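Long-range contacts in putative NTP pyrophosphohydrolase (Exiguobacterium sibiricum 255-15, PDB 3NL9), which probably hydrolyses nucleoside triphosphates to monophosphates and pyrophosphate, as an all-helical, two-subunit member of the MazG clan: residues G113-V123 against L159-K170; Q125-P133 against V146-P155. All coordinates share one frame; numbering follows the deposited sequence.

Contact 1: residues G113-V123 against L159-K170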
# COMPACT_ATOMS: atom_id res chain seq x y z
N GLY A 113 -15.42 3.82 -0.66
CA GLY A 113 -16.52 3.00 -1.15
C GLY A 113 -16.28 2.41 -2.53
O GLY A 113 -17.22 2.22 -3.31
N LEU A 114 -15.02 2.14 -2.85
CA LEU A 114 -14.64 1.52 -4.11
C LEU A 114 -14.13 0.10 -3.89
O LEU A 114 -13.26 -0.15 -3.02
CB LEU A 114 -13.53 2.31 -4.82
CG LEU A 114 -13.84 3.59 -5.57
CD1 LEU A 114 -12.49 4.24 -5.95
CD2 LEU A 114 -14.72 3.35 -6.80
N GLU A 115 -14.65 -0.82 -4.70
CA GLU A 115 -14.19 -2.20 -4.68
C GLU A 115 -12.95 -2.23 -5.54
O GLU A 115 -13.00 -1.75 -6.70
CB GLU A 115 -15.31 -3.13 -5.16
CG GLU A 115 -16.37 -3.23 -4.12
CD GLU A 115 -17.61 -3.97 -4.54
OE1 GLU A 115 -17.63 -4.57 -5.64
OE2 GLU A 115 -18.58 -3.92 -3.74
N PRO A 116 -11.81 -2.68 -4.97
CA PRO A 116 -10.52 -2.62 -5.68
C PRO A 116 -10.31 -3.68 -6.77
O PRO A 116 -9.51 -3.46 -7.69
CB PRO A 116 -9.49 -2.85 -4.55
CG PRO A 116 -10.18 -3.66 -3.57
CD PRO A 116 -11.61 -3.08 -3.56
N GLY A 117 -10.96 -4.82 -6.64
CA GLY A 117 -10.70 -5.94 -7.56
C GLY A 117 -10.78 -5.59 -9.05
O GLY A 117 -9.84 -5.88 -9.81
N PRO A 118 -11.87 -4.98 -9.48
CA PRO A 118 -12.04 -4.64 -10.91
C PRO A 118 -11.07 -3.59 -11.39
O PRO A 118 -10.65 -3.61 -12.54
CB PRO A 118 -13.47 -4.12 -10.98
CG PRO A 118 -14.17 -4.76 -9.81
CD PRO A 118 -13.13 -4.82 -8.72
N LEU A 119 -10.69 -2.66 -10.50
CA LEU A 119 -9.70 -1.66 -10.85
C LEU A 119 -8.33 -2.30 -10.98
O LEU A 119 -7.59 -2.01 -11.93
CB LEU A 119 -9.68 -0.54 -9.80
CG LEU A 119 -10.97 0.28 -9.62
CD1 LEU A 119 -10.87 1.16 -8.32
CD2 LEU A 119 -11.24 1.17 -10.82
N PHE A 120 -7.95 -3.14 -10.01
CA PHE A 120 -6.68 -3.87 -10.09
C PHE A 120 -6.63 -4.71 -11.40
O PHE A 120 -5.61 -4.76 -12.07
CB PHE A 120 -6.49 -4.78 -8.85
CG PHE A 120 -5.26 -5.67 -8.93
CD1 PHE A 120 -5.30 -6.86 -9.61
CD2 PHE A 120 -4.08 -5.29 -8.31
CE1 PHE A 120 -4.20 -7.67 -9.68
CE2 PHE A 120 -2.94 -6.13 -8.37
CZ PHE A 120 -3.01 -7.30 -9.05
N GLU A 121 -7.73 -5.37 -11.73
CA GLU A 121 -7.82 -6.18 -12.98
C GLU A 121 -7.49 -5.36 -14.24
O GLU A 121 -6.80 -5.83 -15.13
CB GLU A 121 -9.22 -6.81 -13.09
CG GLU A 121 -9.39 -7.76 -14.26
CD GLU A 121 -10.77 -8.45 -14.25
OE1 GLU A 121 -11.43 -8.51 -13.18
OE2 GLU A 121 -11.19 -8.94 -15.32
N ILE A 122 -7.98 -4.13 -14.29
CA ILE A 122 -7.71 -3.23 -15.42
C ILE A 122 -6.20 -2.89 -15.50
O ILE A 122 -5.57 -2.95 -16.58
CB ILE A 122 -8.62 -1.95 -15.34
CG1 ILE A 122 -10.06 -2.34 -15.64
CG2 ILE A 122 -8.11 -0.87 -16.30
CD1 ILE A 122 -11.08 -1.38 -15.12
N VAL A 123 -5.60 -2.60 -14.35
CA VAL A 123 -4.16 -2.25 -14.27
C VAL A 123 -3.35 -3.46 -14.68
O VAL A 123 -2.43 -3.38 -15.50
CB VAL A 123 -3.77 -1.74 -12.84
CG1 VAL A 123 -2.27 -1.62 -12.67
CG2 VAL A 123 -4.38 -0.37 -12.59
N LEU A 159 -10.29 2.68 -16.05
CA LEU A 159 -10.34 2.79 -14.59
C LEU A 159 -11.43 3.79 -14.28
O LEU A 159 -12.26 3.53 -13.43
CB LEU A 159 -9.00 3.25 -13.97
CG LEU A 159 -7.82 2.28 -14.00
CD1 LEU A 159 -6.44 2.96 -13.62
CD2 LEU A 159 -8.16 1.06 -13.05
N GLU A 160 -11.47 4.91 -15.01
CA GLU A 160 -12.53 5.90 -14.79
C GLU A 160 -13.93 5.35 -15.10
O GLU A 160 -14.90 5.60 -14.35
CB GLU A 160 -12.28 7.18 -15.62
CG GLU A 160 -13.39 8.26 -15.48
CD GLU A 160 -13.10 9.53 -16.29
OE1 GLU A 160 -11.91 9.90 -16.46
OE2 GLU A 160 -14.06 10.17 -16.74
N ALA A 161 -14.05 4.63 -16.22
CA ALA A 161 -15.33 4.02 -16.57
C ALA A 161 -15.77 3.01 -15.51
O ALA A 161 -16.97 2.85 -15.26
CB ALA A 161 -15.23 3.33 -17.98
N GLU A 162 -14.81 2.32 -14.91
CA GLU A 162 -15.08 1.35 -13.83
C GLU A 162 -15.60 2.03 -12.56
O GLU A 162 -16.52 1.52 -11.89
CB GLU A 162 -13.81 0.52 -13.55
CG GLU A 162 -13.87 -0.50 -12.37
CD GLU A 162 -15.12 -1.39 -12.39
OE1 GLU A 162 -15.58 -1.82 -13.48
OE2 GLU A 162 -15.63 -1.70 -11.28
N VAL A 163 -15.02 3.18 -12.23
CA VAL A 163 -15.51 3.99 -11.13
C VAL A 163 -16.97 4.38 -11.39
O VAL A 163 -17.80 4.15 -10.52
CB VAL A 163 -14.61 5.22 -10.83
CG1 VAL A 163 -15.21 6.08 -9.73
CG2 VAL A 163 -13.21 4.78 -10.39
N VAL A 164 -17.28 4.93 -12.57
CA VAL A 164 -18.68 5.29 -12.96
C VAL A 164 -19.61 4.07 -12.89
O VAL A 164 -20.73 4.17 -12.40
CB VAL A 164 -18.74 5.94 -14.37
CG1 VAL A 164 -20.21 6.24 -14.80
CG2 VAL A 164 -17.93 7.23 -14.40
N ARG A 165 -19.15 2.92 -13.37
CA ARG A 165 -19.93 1.69 -13.28
C ARG A 165 -20.30 1.34 -11.81
O ARG A 165 -21.44 1.03 -11.51
CB ARG A 165 -19.18 0.50 -13.91
CG ARG A 165 -20.01 -0.78 -13.98
CD ARG A 165 -19.17 -2.02 -14.26
NE ARG A 165 -18.35 -2.42 -13.10
CZ ARG A 165 -18.83 -2.99 -12.00
NH1 ARG A 165 -20.14 -3.24 -11.86
NH2 ARG A 165 -18.00 -3.30 -11.01
N GLN A 166 -19.31 1.38 -10.93
CA GLN A 166 -19.57 1.17 -9.49
C GLN A 166 -20.52 2.20 -8.88
O GLN A 166 -21.43 1.83 -8.11
CB GLN A 166 -18.28 1.13 -8.70
CG GLN A 166 -17.43 -0.07 -9.02
CD GLN A 166 -16.31 -0.26 -8.01
OE1 GLN A 166 -16.46 0.08 -6.84
NE2 GLN A 166 -15.20 -0.81 -8.47
N MSE A 167 -20.36 3.47 -9.27
CA MSE A 167 -21.29 4.51 -8.83
C MSE A 167 -22.70 4.16 -9.26
O MSE A 167 -23.65 4.27 -8.47
CB MSE A 167 -20.92 5.89 -9.40
CG MSE A 167 -19.61 6.48 -8.87
SE MSE A 167 -19.06 8.11 -9.80
CE MSE A 167 -20.55 9.31 -9.33
N LYS A 168 -22.84 3.72 -10.52
CA LYS A 168 -24.17 3.31 -11.03
C LYS A 168 -24.76 2.09 -10.33
O LYS A 168 -25.96 2.06 -10.01
CB LYS A 168 -24.11 3.06 -12.54
CG LYS A 168 -24.02 4.32 -13.38
CD LYS A 168 -24.14 3.97 -14.87
CE LYS A 168 -23.53 5.05 -15.74
NZ LYS A 168 -23.29 4.53 -17.11
N GLU A 169 -23.93 1.07 -10.11
CA GLU A 169 -24.33 -0.14 -9.40
C GLU A 169 -24.83 0.16 -7.97
O GLU A 169 -25.79 -0.46 -7.51
CB GLU A 169 -23.15 -1.12 -9.37
CG GLU A 169 -23.42 -2.50 -8.74
CD GLU A 169 -22.14 -3.32 -8.60
OE1 GLU A 169 -21.37 -3.11 -7.63
OE2 GLU A 169 -21.88 -4.18 -9.47
N LYS A 170 -24.18 1.11 -7.29
CA LYS A 170 -24.49 1.41 -5.89
C LYS A 170 -25.53 2.51 -5.70
O LYS A 170 -26.06 2.70 -4.61
CB LYS A 170 -23.20 1.78 -5.15
CG LYS A 170 -22.17 0.64 -5.07
CD LYS A 170 -22.72 -0.60 -4.37
CE LYS A 170 -21.62 -1.53 -3.85
NZ LYS A 170 -20.63 -1.92 -4.91
O HOH W 1 -18.59 0.16 -5.17

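Contact 2: residues Q125-P133 against V146-P155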
# COMPACT_ATOMS: atom_id res chain seq x y z
N GLN A 125 -4.18 -6.03 -16.58
CA GLN A 125 -4.33 -6.41 -17.98
C GLN A 125 -3.54 -5.46 -18.90
O GLN A 125 -2.86 -5.89 -19.85
CB GLN A 125 -5.81 -6.49 -18.36
CG GLN A 125 -6.51 -7.63 -17.68
CD GLN A 125 -7.92 -7.92 -18.19
OE1 GLN A 125 -8.34 -7.44 -19.24
NE2 GLN A 125 -8.64 -8.76 -17.45
N ALA A 126 -3.59 -4.18 -18.59
CA ALA A 126 -2.84 -3.15 -19.33
C ALA A 126 -1.32 -3.35 -19.18
O ALA A 126 -0.54 -3.21 -20.13
CB ALA A 126 -3.27 -1.74 -18.82
N ASN A 127 -0.89 -3.69 -17.96
CA ASN A 127 0.50 -3.97 -17.72
C ASN A 127 0.93 -5.14 -18.60
O ASN A 127 1.96 -5.07 -19.29
CB ASN A 127 0.74 -4.31 -16.23
CG ASN A 127 0.94 -3.07 -15.36
OD1 ASN A 127 0.96 -1.94 -15.87
ND2 ASN A 127 1.16 -3.28 -14.05
N MSE A 128 0.11 -6.21 -18.61
CA MSE A 128 0.46 -7.43 -19.37
C MSE A 128 0.43 -7.18 -20.87
O MSE A 128 1.14 -7.83 -21.63
CB MSE A 128 -0.45 -8.61 -18.99
CG MSE A 128 -0.28 -9.16 -17.54
SE MSE A 128 1.56 -9.72 -17.12
CE MSE A 128 1.98 -11.07 -18.46
N ALA A 129 -0.37 -6.21 -21.30
CA ALA A 129 -0.51 -5.88 -22.72
C ALA A 129 0.69 -5.03 -23.23
O ALA A 129 0.71 -4.60 -24.38
CB ALA A 129 -1.83 -5.15 -22.97
N LYS A 130 1.70 -4.80 -22.38
CA LYS A 130 2.87 -4.05 -22.81
C LYS A 130 3.83 -4.88 -23.63
O LYS A 130 4.84 -4.38 -24.09
CB LYS A 130 3.61 -3.44 -21.62
CG LYS A 130 2.86 -2.32 -20.94
CD LYS A 130 3.81 -1.56 -20.04
CE LYS A 130 3.09 -0.48 -19.26
NZ LYS A 130 4.05 0.35 -18.46
N LEU A 131 3.52 -6.14 -23.84
CA LEU A 131 4.37 -6.93 -24.71
C LEU A 131 4.23 -6.41 -26.12
O LEU A 131 3.14 -6.01 -26.55
CB LEU A 131 4.02 -8.41 -24.64
CG LEU A 131 4.26 -9.07 -23.29
CD1 LEU A 131 3.63 -10.50 -23.25
CD2 LEU A 131 5.77 -9.08 -23.00
N GLY A 132 5.34 -6.39 -26.85
CA GLY A 132 5.34 -6.04 -28.25
C GLY A 132 4.73 -7.15 -29.11
O GLY A 132 4.29 -8.20 -28.59
N PRO A 133 4.73 -6.93 -30.44
CA PRO A 133 4.05 -7.82 -31.39
C PRO A 133 4.83 -9.09 -31.69
O PRO A 133 4.39 -9.94 -32.46
CB PRO A 133 3.93 -6.94 -32.64
CG PRO A 133 5.13 -6.06 -32.58
CD PRO A 133 5.41 -5.81 -31.12
N VAL A 146 10.56 -0.47 -18.88
CA VAL A 146 9.62 -1.17 -19.76
C VAL A 146 8.82 -0.10 -20.52
O VAL A 146 8.19 0.77 -19.91
CB VAL A 146 8.63 -2.07 -18.98
CG1 VAL A 146 7.61 -2.72 -19.94
CG2 VAL A 146 9.39 -3.16 -18.20
N MSE A 147 8.83 -0.20 -21.84
CA MSE A 147 8.17 0.78 -22.71
C MSE A 147 6.83 0.25 -23.24
O MSE A 147 6.64 -0.95 -23.33
CB MSE A 147 9.09 1.10 -23.89
CG MSE A 147 10.46 1.64 -23.46
SE MSE A 147 10.34 3.41 -22.66
CE MSE A 147 9.39 3.22 -20.99
N LYS A 148 5.93 1.18 -23.56
CA LYS A 148 4.62 0.82 -24.09
C LYS A 148 4.72 0.55 -25.60
O LYS A 148 5.38 1.30 -26.33
CB LYS A 148 3.60 1.95 -23.84
CG LYS A 148 3.54 2.58 -22.43
CD LYS A 148 2.80 3.94 -22.49
CE LYS A 148 3.14 4.91 -21.35
NZ LYS A 148 2.76 4.41 -20.02
N PRO A 149 4.09 -0.52 -26.08
CA PRO A 149 4.16 -0.74 -27.53
C PRO A 149 3.15 0.11 -28.29
O PRO A 149 2.16 0.59 -27.70
CB PRO A 149 3.82 -2.22 -27.68
CG PRO A 149 2.89 -2.49 -26.54
CD PRO A 149 3.32 -1.58 -25.40
N ASP A 150 3.41 0.30 -29.57
CA ASP A 150 2.50 0.96 -30.50
C ASP A 150 1.14 0.27 -30.44
O ASP A 150 1.04 -0.96 -30.57
CB ASP A 150 3.03 0.90 -31.93
CG ASP A 150 4.33 1.67 -32.11
OD1 ASP A 150 4.54 2.68 -31.39
OD2 ASP A 150 5.13 1.26 -32.98
N GLY A 151 0.11 1.06 -30.16
CA GLY A 151 -1.27 0.57 -30.11
C GLY A 151 -1.77 0.18 -28.73
O GLY A 151 -2.90 -0.28 -28.60
N TRP A 152 -0.92 0.36 -27.72
CA TRP A 152 -1.23 0.01 -26.34
C TRP A 152 -2.38 0.86 -25.85
O TRP A 152 -2.38 2.07 -26.07
CB TRP A 152 -0.01 0.27 -25.47
CG TRP A 152 -0.17 -0.09 -24.02
CD1 TRP A 152 -0.25 -1.33 -23.49
CD2 TRP A 152 -0.24 0.82 -22.92
NE1 TRP A 152 -0.38 -1.26 -22.12
CE2 TRP A 152 -0.37 0.06 -21.74
CE3 TRP A 152 -0.20 2.22 -22.81
CZ2 TRP A 152 -0.45 0.64 -20.47
CZ3 TRP A 152 -0.28 2.80 -21.55
CH2 TRP A 152 -0.41 2.01 -20.39
N LEU A 153 -3.40 0.22 -25.25
CA LEU A 153 -4.52 0.94 -24.68
C LEU A 153 -4.25 1.23 -23.20
O LEU A 153 -4.13 0.29 -22.37
CB LEU A 153 -5.82 0.15 -24.82
CG LEU A 153 -6.19 -0.34 -26.23
CD1 LEU A 153 -7.42 -1.28 -26.20
CD2 LEU A 153 -6.42 0.87 -27.17
N PRO A 154 -4.20 2.54 -22.84
CA PRO A 154 -3.87 2.91 -21.47
C PRO A 154 -5.02 2.63 -20.50
O PRO A 154 -6.21 2.66 -20.88
CB PRO A 154 -3.56 4.43 -21.58
CG PRO A 154 -4.31 4.90 -22.76
CD PRO A 154 -4.43 3.72 -23.70
N PRO A 155 -4.68 2.32 -19.24
CA PRO A 155 -5.70 1.94 -18.27
C PRO A 155 -6.57 3.09 -17.75
O PRO A 155 -7.68 2.83 -17.33
CB PRO A 155 -4.89 1.35 -17.11
CG PRO A 155 -3.53 1.97 -17.24
CD PRO A 155 -3.31 2.18 -18.70
O HOH W 2 7.21 -3.67 -23.09

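Contact 1: residues G113-V123 against L159-K170
Gln166 binds the backbone of Glu115 with both ends of its amide: Glu115 N donates to Gln166 OE1 (2.9 Å) and Gln166 NE2 donates to Glu115 O (3.0 Å), each bond nearly straight and in the carbonyl plane. NE2 also donates to the anti lone pair of Glu162 OE2, the three bonds together defining which amide end is nitrogen. Glu162, bent at its second torsion (chi2 47°), turns its carboxylate against Pro118, whose CB lies 3.3 Å from OE2, while Arg165 grips both carboxylate oxygens side-on. CD2 of Leu119 settles into the hollow bounded by Leu159, the methylene CG of Glu162 (3.5 Å) and Val163 CG2. The complementary bump is Leu159 CD2, lodged against Leu119 O and 3.8 Å from Ile122 CG2, with its CD1 on Val123. Leu114 crosses Val163 at about a right angle, CD2 on CG1. Lys170 NZ forms salt bridges with Glu115 OE2 and Glu169 OE1, in a network with Arg165 and Glu162. The axes of 117-123 and 159-170, on helices 117-128 and 156-170, approach to 9.7 Å, antiparallel at 163°; Leu114 and Leu119 also rest on Phe109 of helix 87-112, Leu119 and Val123 on Thr99 of the second subunit.

Contact 2: residues Q125-P133 against V146-P155
Val146 meets Lys130 first, its CG1 lying 4.0 Å from CD of the lysine, whose chain runs extended beyond CG. At Met147 the link passes through solvent: one water lies within hydrogen-bonding distance of both Met147 O (2.8 Å) and Lys130 O (2.7 Å), bridging the two backbones, while Met147 is also tied by its backbone to Ile138. Lys148 places its CG over one face of the Trp152 ring, offset toward the rim, and Lys148 NZ lies 4.5 Å from Lys130 NZ, two like charges close together. Pro149 follows, fitting its ring against the backbone of Lys130 to Gly132, with CD 3.4 Å from Lys130 O and CG packed on Leu131 O. It also begins a type II beta turn to Trp152, closed by Trp152 N to Pro149 O, with Gly151 at positive phi; in the partner segment a type I turn, Met128 to Leu131, marks where helix 117-128 gives way to the long loop. CG of Trp152 stands anti to the backbone nitrogen (chi1 -178°), which swings the indole toward the helix end. There NE1 donates to Ala126 O (2.8 Å, 169°); Ala126 O lies in the plane of the indole, while NE1 stands tilted 31° from the carbonyl plane. CD1 borders Ala129 O, and Lys130 CG approaches NE1 obliquely. A leucine here would remove the indole N-H and is likely to leave Ala126 O without this donor, and Lys130 and Lys148 without the indole beside which they lie. Pro154 sets its CA over the indole face opposite Lys148, again offset toward the rim, and Pro155 closes the segment by setting its ring carbons about Ala126 CB, CB to CB 3.9 Å.

How the contacts relate
The two contacts lie about 21 Å apart, centre to centre, and share helix 117-128: contact 1 uses its first part and the loop leading into it, contact 2 its last turn and the loop beyond. Along the chain contact 2 is nested inside the loop that contact 1 closes, so the order is 113-123, 125-133, 146-155 and 159-170. They touch where Ile122 CG2 packs on Pro155 O, 3.9 Å away, just before helix 156-170 begins. Contact 2 holds the non-helical loop 129-155 against the end of helix 117-128, and contact 1 lays helix 156-170 antiparallel along its start; their centres lie about 17 Å (contact 1) and 18 Å (contact 2) from the centre of the chain.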